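Local atomic coordinates of oxidoreductase, NAD-binding/iron-sulfur cluster-binding protein (Nitratireductor pacificus pht-3B, PDB entry 6ZXU), a protein that probably catalyses the reductive removal of halogen from organohalides, using bound cobalamin and two [4Fe-4S] clusters. Residues G496-I501 / Y565-A570; T504-F509 / F533-F538; T300-R305 / K559-G564. All blocks are in the same frame, centred on the assembly; numbering follows the deposited sequence.

Interaction 1 (G496-I501 / Y565-A570); sequences GEVSRI and YEIWKA. With SF4 (iron/sulfur cluster), chain D.
Trp568 lays one face of its indole over the backbone of Arg500, whose CA stands 3.3 Å above the ring plane, displaced toward the rim. The ring reaches this place with CG anti to its own carbonyl carbon, beside the backbone N (chi1 -85°). Trp568 CE3 comes within 3.4 Å of Ser499 C, an oblique approach, and the carbonyl O of Val498 lies at the ring edge, in plane. From the same residue, Val498 CG1 approaches Trp568 CE3 at 4.1 Å.

The Arg500 chain starts extended and bends at chi3 (-60°). The NE1-CE2 rim of the indole lies over one face of the guanidinium, the two planes 51° apart, too steep for a parallel stack, and Arg500 NH1 is 3.5 Å from Trp568 NE1, a pair of donors that cannot bond to each other. Their polar needs are met separately: NH1 donates to the carbonyls of Ser555 and Gly557, while a water accepts from Arg500 NH2 and, weakly, from Trp568 NE1.

The contact belongs to the wall between cobalamin and a [4Fe-4S] cluster of the ferredoxin-like dicluster region. On the cluster side Arg500 CB lies 3.6 Å from S3, and S3 is also at the guanidinium edge, in plane; the positive charge may therefore stabilise the reduced cluster. An alanine in place of Trp568 would probably open a gap against the Ser499-Arg500 backbone and leave that face of the guanidinium without the indole rim.

Two further waters lie between the backbones, one accepting from Trp568 N and placed to donate to Ser499 O, the other within donating reach of Arg500 O and, weakly, Trp568 O, though each has more acceptors nearby than protons. Beyond them Ala570 CB rests 3.7 Å from Ile501 O, a carbonyl that also accepts a hydrogen bond from cobalamin.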
# COMPACT_ATOMS: atom_id res chain seq x y z
N GLY A 496 9.73 1.07 11.85
CA GLY A 496 9.26 -0.13 12.48
C GLY A 496 10.31 -0.75 13.34
O GLY A 496 11.44 -0.40 13.28
N GLU A 497 9.88 -1.68 14.18
CA GLU A 497 10.77 -2.59 14.92
C GLU A 497 10.61 -4.02 14.38
O GLU A 497 9.58 -4.40 13.80
CB GLU A 497 10.39 -2.65 16.42
CG GLU A 497 10.94 -1.56 17.31
CD GLU A 497 10.77 -1.90 18.80
OE1 GLU A 497 11.42 -2.87 19.29
OE2 GLU A 497 10.05 -1.22 19.54
N VAL A 498 11.68 -4.77 14.51
CA VAL A 498 11.68 -6.23 14.32
C VAL A 498 10.54 -6.88 15.11
O VAL A 498 10.40 -6.66 16.33
CB VAL A 498 13.04 -6.80 14.78
CG1 VAL A 498 13.02 -8.31 14.95
CG2 VAL A 498 14.10 -6.43 13.72
N SER A 499 9.74 -7.72 14.42
CA SER A 499 8.60 -8.38 15.00
C SER A 499 8.73 -9.92 14.86
O SER A 499 9.52 -10.43 14.09
CB SER A 499 7.29 -7.93 14.39
OG SER A 499 7.07 -8.56 13.14
N ARG A 500 7.88 -10.62 15.61
CA ARG A 500 7.88 -12.09 15.51
C ARG A 500 7.52 -12.57 14.12
O ARG A 500 8.02 -13.58 13.65
CB ARG A 500 6.97 -12.67 16.59
CG ARG A 500 6.83 -14.21 16.52
CD ARG A 500 5.95 -14.81 17.63
NE ARG A 500 6.48 -14.53 18.92
CZ ARG A 500 7.51 -15.12 19.50
NH1 ARG A 500 8.10 -16.17 18.90
NH2 ARG A 500 7.87 -14.74 20.69
N ILE A 501 6.67 -11.89 13.41
CA ILE A 501 6.35 -12.29 12.02
C ILE A 501 7.56 -12.67 11.22
O ILE A 501 7.57 -13.69 10.60
CB ILE A 501 5.50 -11.22 11.32
CG1 ILE A 501 4.19 -11.08 12.06
CG2 ILE A 501 5.24 -11.59 9.91
CD1 ILE A 501 3.19 -9.99 11.51
N TYR A 565 22.70 -10.39 12.20
CA TYR A 565 21.71 -9.62 12.94
C TYR A 565 20.74 -10.52 13.68
O TYR A 565 20.50 -11.61 13.31
CB TYR A 565 20.96 -8.60 12.05
CG TYR A 565 20.38 -9.22 10.79
CD1 TYR A 565 21.10 -9.30 9.62
CD2 TYR A 565 19.14 -9.70 10.80
CE1 TYR A 565 20.60 -9.91 8.50
CE2 TYR A 565 18.59 -10.27 9.70
CZ TYR A 565 19.31 -10.37 8.54
OH TYR A 565 18.76 -10.95 7.44
N GLU A 566 20.14 -9.96 14.72
CA GLU A 566 19.20 -10.62 15.59
C GLU A 566 17.78 -10.48 14.96
O GLU A 566 17.33 -9.37 14.58
CB GLU A 566 19.21 -9.92 16.95
CG GLU A 566 18.18 -10.39 17.96
CD GLU A 566 18.20 -9.60 19.29
OE1 GLU A 566 18.85 -8.50 19.40
OE2 GLU A 566 17.48 -10.07 20.21
N ILE A 567 17.05 -11.58 14.91
CA ILE A 567 15.77 -11.62 14.24
C ILE A 567 14.99 -12.84 14.73
O ILE A 567 15.56 -13.80 15.22
CB ILE A 567 16.03 -11.66 12.71
CG1 ILE A 567 14.77 -11.18 11.98
CG2 ILE A 567 16.55 -13.00 12.26
CD1 ILE A 567 14.99 -10.70 10.60
N TRP A 568 13.66 -12.78 14.60
CA TRP A 568 12.82 -13.98 14.67
C TRP A 568 12.75 -14.55 13.24
O TRP A 568 12.08 -13.96 12.40
CB TRP A 568 11.39 -13.66 15.13
CG TRP A 568 11.18 -13.58 16.65
CD1 TRP A 568 11.15 -14.62 17.51
CD2 TRP A 568 10.97 -12.41 17.42
NE1 TRP A 568 10.96 -14.19 18.78
CE2 TRP A 568 10.85 -12.82 18.76
CE3 TRP A 568 10.94 -11.06 17.13
CZ2 TRP A 568 10.61 -11.92 19.81
CZ3 TRP A 568 10.69 -10.18 18.15
CH2 TRP A 568 10.58 -10.60 19.49
N LYS A 569 13.44 -15.61 12.94
CA LYS A 569 13.49 -16.06 11.55
C LYS A 569 12.34 -17.01 11.28
O LYS A 569 12.21 -18.07 11.91
CB LYS A 569 14.86 -16.72 11.18
CG LYS A 569 15.04 -16.82 9.66
CD LYS A 569 15.34 -15.42 9.12
CE LYS A 569 14.95 -15.27 7.72
NZ LYS A 569 15.15 -13.86 7.31
N ALA A 570 11.44 -16.58 10.41
CA ALA A 570 10.38 -17.41 9.91
C ALA A 570 10.96 -18.40 8.91
O ALA A 570 12.06 -18.21 8.39
CB ALA A 570 9.33 -16.60 9.24
FE1 SF4 D . 3.18 -11.69 16.16
FE2 SF4 D . 1.91 -10.82 18.51
FE3 SF4 D . 2.03 -9.17 16.37
FE4 SF4 D . 4.35 -9.70 17.69
S1 SF4 D . 2.47 -8.68 18.46
S2 SF4 D . 4.05 -9.72 15.52
S3 SF4 D . 3.90 -11.83 18.22
S4 SF4 D . 1.03 -11.17 16.57
O HOH W 1 11.90 -10.76 12.83
O HOH W 2 9.22 -15.86 12.75
O HOH W 3 10.39 -14.97 21.95

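Interaction 2 (T504-F509 / F533-F538); sequences TLLNPF and FGLQDF. With SF4 (iron/sulfur cluster), chain D.
Pro508 lies over one face of the Phe533 ring in a CH-pi contact where the short strand 505-506 runs out beside the start of helix 535-540, the helix that leads into the cysteines of a ferredoxin-type [4Fe-4S] site. Pro508 CB stands 3.7 Å from the ring centroid and 13° off the normal, which places it squarely over the face. Leu506 meets the same ring at its edge: CD2 is in plane, 3.7 Å from Phe533 CZ, and the carbonyl O of Leu506 comes to 3.3 Å from CZ.

Chi1 of Phe533 (62°) sets CG between the backbone N and the carbonyl carbon, the crowded position. The ring itself lies between Pro508 CB on one face and, offset toward the rim of the other, Leu535 CB from its own segment. Leu506 CB in turn packs on Leu535 CD2 at 3.7 Å, the two leucine side chains crossing at about a right angle.

Farther out, Leu506 CD1 and Phe538 CE1 both approach the cluster, CE1 at 3.6 Å from S1. The carboxylate of Glu497 accepts from the backbone N atoms of Phe533 and Leu535, holding the helix start, and Ile613 of helix 603-614 touches both Pro508 and Phe533. Past the strand Asn507 OD1, which also accepts from Ile510 N, forms an Asx turn: Phe509 N donates to it at 2.8 Å from above the carbonyl plane, 39° out of it.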
# COMPACT_ATOMS: atom_id res chain seq x y z
N THR A 504 8.85 -9.16 8.30
CA THR A 504 7.98 -7.99 8.28
C THR A 504 8.31 -7.18 9.55
O THR A 504 8.44 -7.73 10.65
CB THR A 504 6.47 -8.40 8.33
OG1 THR A 504 6.12 -9.17 7.23
CG2 THR A 504 5.56 -7.22 8.32
N LEU A 505 8.47 -5.86 9.39
CA LEU A 505 8.64 -4.94 10.49
C LEU A 505 7.31 -4.29 10.86
O LEU A 505 6.45 -4.08 10.02
CB LEU A 505 9.65 -3.83 10.17
CG LEU A 505 11.11 -4.40 10.31
CD1 LEU A 505 11.44 -5.06 8.98
CD2 LEU A 505 12.07 -3.36 10.65
N LEU A 506 7.16 -3.97 12.14
CA LEU A 506 5.92 -3.55 12.69
C LEU A 506 6.00 -2.08 13.16
O LEU A 506 6.90 -1.68 13.86
CB LEU A 506 5.52 -4.50 13.82
CG LEU A 506 4.13 -4.48 14.43
CD1 LEU A 506 3.83 -5.81 14.99
CD2 LEU A 506 3.94 -3.39 15.49
N ASN A 507 5.03 -1.29 12.72
CA ASN A 507 4.92 0.14 12.98
C ASN A 507 3.95 0.36 14.15
O ASN A 507 2.97 -0.36 14.29
CB ASN A 507 4.38 0.86 11.70
CG ASN A 507 4.09 2.30 11.90
OD1 ASN A 507 3.04 2.70 12.33
ND2 ASN A 507 5.09 3.13 11.60
N PRO A 508 4.22 1.34 15.04
CA PRO A 508 3.37 1.45 16.21
C PRO A 508 1.94 1.95 15.94
O PRO A 508 1.06 1.83 16.81
CB PRO A 508 4.16 2.38 17.12
CG PRO A 508 5.06 3.12 16.21
CD PRO A 508 5.41 2.18 15.11
N PHE A 509 1.66 2.47 14.76
CA PHE A 509 0.33 3.01 14.48
C PHE A 509 -0.44 2.11 13.50
O PHE A 509 -1.65 2.02 13.64
CB PHE A 509 0.42 4.44 13.92
CG PHE A 509 1.03 5.40 14.90
CD1 PHE A 509 0.31 5.83 15.97
CD2 PHE A 509 2.37 5.74 14.82
CE1 PHE A 509 0.89 6.66 16.92
CE2 PHE A 509 2.95 6.62 15.73
CZ PHE A 509 2.24 7.06 16.79
N PHE A 533 9.49 1.20 20.74
CA PHE A 533 8.21 1.33 21.31
C PHE A 533 7.81 0.08 22.13
O PHE A 533 6.61 -0.18 22.37
CB PHE A 533 7.13 1.69 20.30
CG PHE A 533 6.92 0.68 19.19
CD1 PHE A 533 7.73 0.68 18.06
CD2 PHE A 533 5.82 -0.15 19.18
CE1 PHE A 533 7.54 -0.19 17.01
CE2 PHE A 533 5.61 -1.04 18.12
CZ PHE A 533 6.46 -1.08 17.03
N GLY A 534 8.80 -0.62 22.62
CA GLY A 534 8.54 -1.72 23.49
C GLY A 534 8.19 -3.04 22.78
O GLY A 534 7.79 -3.95 23.43
N LEU A 535 8.36 -3.13 21.46
CA LEU A 535 7.86 -4.30 20.72
C LEU A 535 8.59 -5.56 21.09
O LEU A 535 7.99 -6.62 21.06
CB LEU A 535 7.86 -4.09 19.21
CG LEU A 535 7.14 -5.15 18.41
CD1 LEU A 535 5.62 -5.12 18.66
CD2 LEU A 535 7.43 -4.99 16.96
N GLN A 536 9.87 -5.49 21.40
CA GLN A 536 10.62 -6.76 21.73
C GLN A 536 9.97 -7.44 22.89
O GLN A 536 9.60 -8.62 22.83
CB GLN A 536 12.11 -6.52 21.97
CG GLN A 536 12.84 -5.86 20.83
CD GLN A 536 12.53 -6.50 19.52
OE1 GLN A 536 12.86 -7.68 19.29
NE2 GLN A 536 11.87 -5.74 18.60
N ASP A 537 9.69 -6.67 23.93
CA ASP A 537 8.96 -7.22 25.11
C ASP A 537 7.54 -7.71 24.75
O ASP A 537 7.09 -8.72 25.26
CB ASP A 537 8.92 -6.19 26.24
CG ASP A 537 8.20 -6.72 27.53
OD1 ASP A 537 8.69 -7.77 28.03
OD2 ASP A 537 7.15 -6.15 27.97
N PHE A 538 6.82 -6.97 23.90
CA PHE A 538 5.48 -7.34 23.53
C PHE A 538 5.48 -8.65 22.75
O PHE A 538 4.76 -9.61 23.10
CB PHE A 538 4.83 -6.28 22.69
CG PHE A 538 3.33 -6.40 22.58
CD1 PHE A 538 2.78 -7.27 21.75
CD2 PHE A 538 2.49 -5.52 23.26
CE1 PHE A 538 1.41 -7.39 21.63
CE2 PHE A 538 1.12 -5.59 23.13
CZ PHE A 538 0.59 -6.52 22.33
FE1 SF4 D . 3.18 -11.69 16.16
FE2 SF4 D . 1.91 -10.82 18.51
FE3 SF4 D . 2.03 -9.17 16.37
FE4 SF4 D . 4.35 -9.70 17.69
S1 SF4 D . 2.47 -8.68 18.46
S2 SF4 D . 4.05 -9.72 15.52
S3 SF4 D . 3.90 -11.83 18.22
S4 SF4 D . 1.03 -11.17 16.57

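Interaction 3 (T300-R305 / K559-G564); sequences TTLVVR and KVMFNG
The turn of the beta-hairpin formed by strands 560-562 and 565-567 is tied to the loop 300-305 by a hydrogen bond between backbones. Val304 N donates to Gly564 O at 2.9 Å, and the C=O...N angle of 174° puts the donor nearly on the carbonyl axis. The same oxygen lies 3.3 Å from Val304 CB and 3.6 Å from Val304 CG2, so the valine side chain flanks the bond. Gly564 has phi/psi of 86/1°, where a CB would jam against the carbonyl O of the preceding residue; one would also come tight against Val304 O.

Next to this bond lies an apolar patch. Met561 is bent at chi2 and chi3, and its methyl CE rests 3.9 Å from Leu302 CD2, the two side chains crossing obliquely. Helix 713-721 adds to this patch, with Ala716 touching both Leu302 and Met561 and Leu720 touching Val304. The pocket for cobalamin is close by: Val303 and Phe562 both touch the cofactor.

At the far end Lys559 reaches back toward the loop. Its NZ pairs with Glu566 in a salt bridge and donates to Gln536. The Lys559 and Thr301 side chains cross at about a right angle, NZ of Lys559 lying 4.1 Å from CG2 of Thr301. A water sits between the segments here, placed to donate to Thr300 O at 2.8 Å and accepting only weakly from Lys559 NZ.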
# COMPACT_ATOMS: atom_id res chain seq x y z
N THR A 300 16.65 -1.65 18.38
CA THR A 300 16.37 -2.39 19.62
C THR A 300 16.85 -3.86 19.53
O THR A 300 16.73 -4.60 20.47
CB THR A 300 14.88 -2.37 19.96
OG1 THR A 300 14.13 -2.96 18.86
CG2 THR A 300 14.38 -0.92 20.19
N THR A 301 17.31 -4.26 18.37
CA THR A 301 17.79 -5.60 18.17
C THR A 301 19.21 -5.48 17.63
O THR A 301 19.53 -4.49 16.94
CB THR A 301 16.89 -6.38 17.14
OG1 THR A 301 16.59 -5.58 15.96
CG2 THR A 301 15.61 -6.79 17.78
N LEU A 302 20.02 -6.48 17.90
CA LEU A 302 21.44 -6.42 17.50
C LEU A 302 21.69 -6.43 16.00
O LEU A 302 21.14 -7.23 15.28
CB LEU A 302 22.16 -7.59 18.13
CG LEU A 302 23.68 -7.65 18.07
CD1 LEU A 302 24.33 -6.43 18.71
CD2 LEU A 302 24.07 -8.93 18.79
N VAL A 303 22.46 -5.47 15.51
CA VAL A 303 22.91 -5.41 14.11
C VAL A 303 24.46 -5.35 14.15
O VAL A 303 25.06 -4.43 14.74
CB VAL A 303 22.34 -4.17 13.39
CG1 VAL A 303 22.83 -4.06 11.95
CG2 VAL A 303 20.82 -4.20 13.43
N VAL A 304 25.08 -6.35 13.57
CA VAL A 304 26.58 -6.41 13.53
C VAL A 304 26.98 -6.23 12.07
O VAL A 304 27.12 -7.20 11.34
CB VAL A 304 27.06 -7.76 14.09
CG1 VAL A 304 28.61 -7.75 14.19
CG2 VAL A 304 26.42 -8.05 15.45
N ARG A 305 27.19 -4.97 11.67
CA ARG A 305 27.39 -4.67 10.27
C ARG A 305 28.58 -5.37 9.67
O ARG A 305 28.53 -5.83 8.50
CB ARG A 305 27.57 -3.19 10.08
CG ARG A 305 26.32 -2.39 10.33
CD ARG A 305 26.67 -0.93 10.44
NE ARG A 305 25.49 -0.15 10.36
CZ ARG A 305 24.59 -0.07 11.33
NH1 ARG A 305 24.72 -0.75 12.47
NH2 ARG A 305 23.52 0.65 11.10
N LYS A 559 14.41 -15.23 19.52
CA LYS A 559 15.18 -14.65 18.46
C LYS A 559 16.52 -15.40 18.32
O LYS A 559 17.04 -15.95 19.28
CB LYS A 559 15.42 -13.18 18.69
CG LYS A 559 14.20 -12.31 18.44
CD LYS A 559 14.42 -10.86 18.85
CE LYS A 559 14.17 -10.71 20.33
NZ LYS A 559 14.49 -9.34 20.76
N VAL A 560 17.06 -15.42 17.12
CA VAL A 560 18.32 -16.02 16.77
C VAL A 560 19.18 -14.99 16.01
O VAL A 560 18.68 -13.95 15.53
CB VAL A 560 18.18 -17.30 15.90
CG1 VAL A 560 17.45 -18.39 16.66
CG2 VAL A 560 17.44 -17.04 14.58
N MET A 561 20.46 -15.29 15.91
CA MET A 561 21.33 -14.54 15.01
C MET A 561 21.21 -15.16 13.62
O MET A 561 21.19 -16.39 13.49
CB MET A 561 22.82 -14.61 15.52
CG MET A 561 23.09 -13.91 16.84
SD MET A 561 22.45 -12.24 16.97
CE MET A 561 23.47 -11.39 15.78
N PHE A 562 21.20 -14.31 12.63
CA PHE A 562 21.06 -14.71 11.23
C PHE A 562 21.83 -13.68 10.43
O PHE A 562 21.48 -12.53 10.46
CB PHE A 562 19.52 -14.69 10.85
CG PHE A 562 19.22 -14.99 9.42
CD1 PHE A 562 19.14 -13.99 8.44
CD2 PHE A 562 19.03 -16.30 9.01
CE1 PHE A 562 18.94 -14.29 7.15
CE2 PHE A 562 18.83 -16.60 7.68
CZ PHE A 562 18.75 -15.58 6.75
N ASN A 563 22.88 -14.11 9.72
CA ASN A 563 23.65 -13.29 8.80
C ASN A 563 24.00 -11.99 9.45
O ASN A 563 23.88 -10.91 8.85
CB ASN A 563 22.92 -13.04 7.49
CG ASN A 563 23.79 -12.36 6.42
OD1 ASN A 563 25.01 -12.46 6.43
ND2 ASN A 563 23.18 -11.72 5.50
N GLY A 564 24.50 -12.05 10.71
CA GLY A 564 24.95 -10.87 11.39
C GLY A 564 23.99 -10.02 12.15
O GLY A 564 24.34 -8.97 12.64
O HOH W 4 16.80 -7.25 21.39

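The three contacts lie on the same side of the chain's centre: the centre of interaction 1 is about 10 Å from that of interaction 2 and about 9 Å from that of interaction 3, while interactions 2 and 3 are about 16 Å apart. Interaction 1 shares the two-stranded sheet 497-498/505-506 with interaction 2 and the hairpin 560-562/565-567 with interaction 3. Along the chain, interaction 2 is nested within the spans closed by the other two, whose segments alternate. Glu497 (to Thr300) and Glu566 (to Leu302) tie interaction 1 to interaction 3, and Val498 O with Gln536 NE2 ties it to interaction 2. Loop, hairpin and cluster-binding region thus meet beside cobalamin and one [4Fe-4S] cluster.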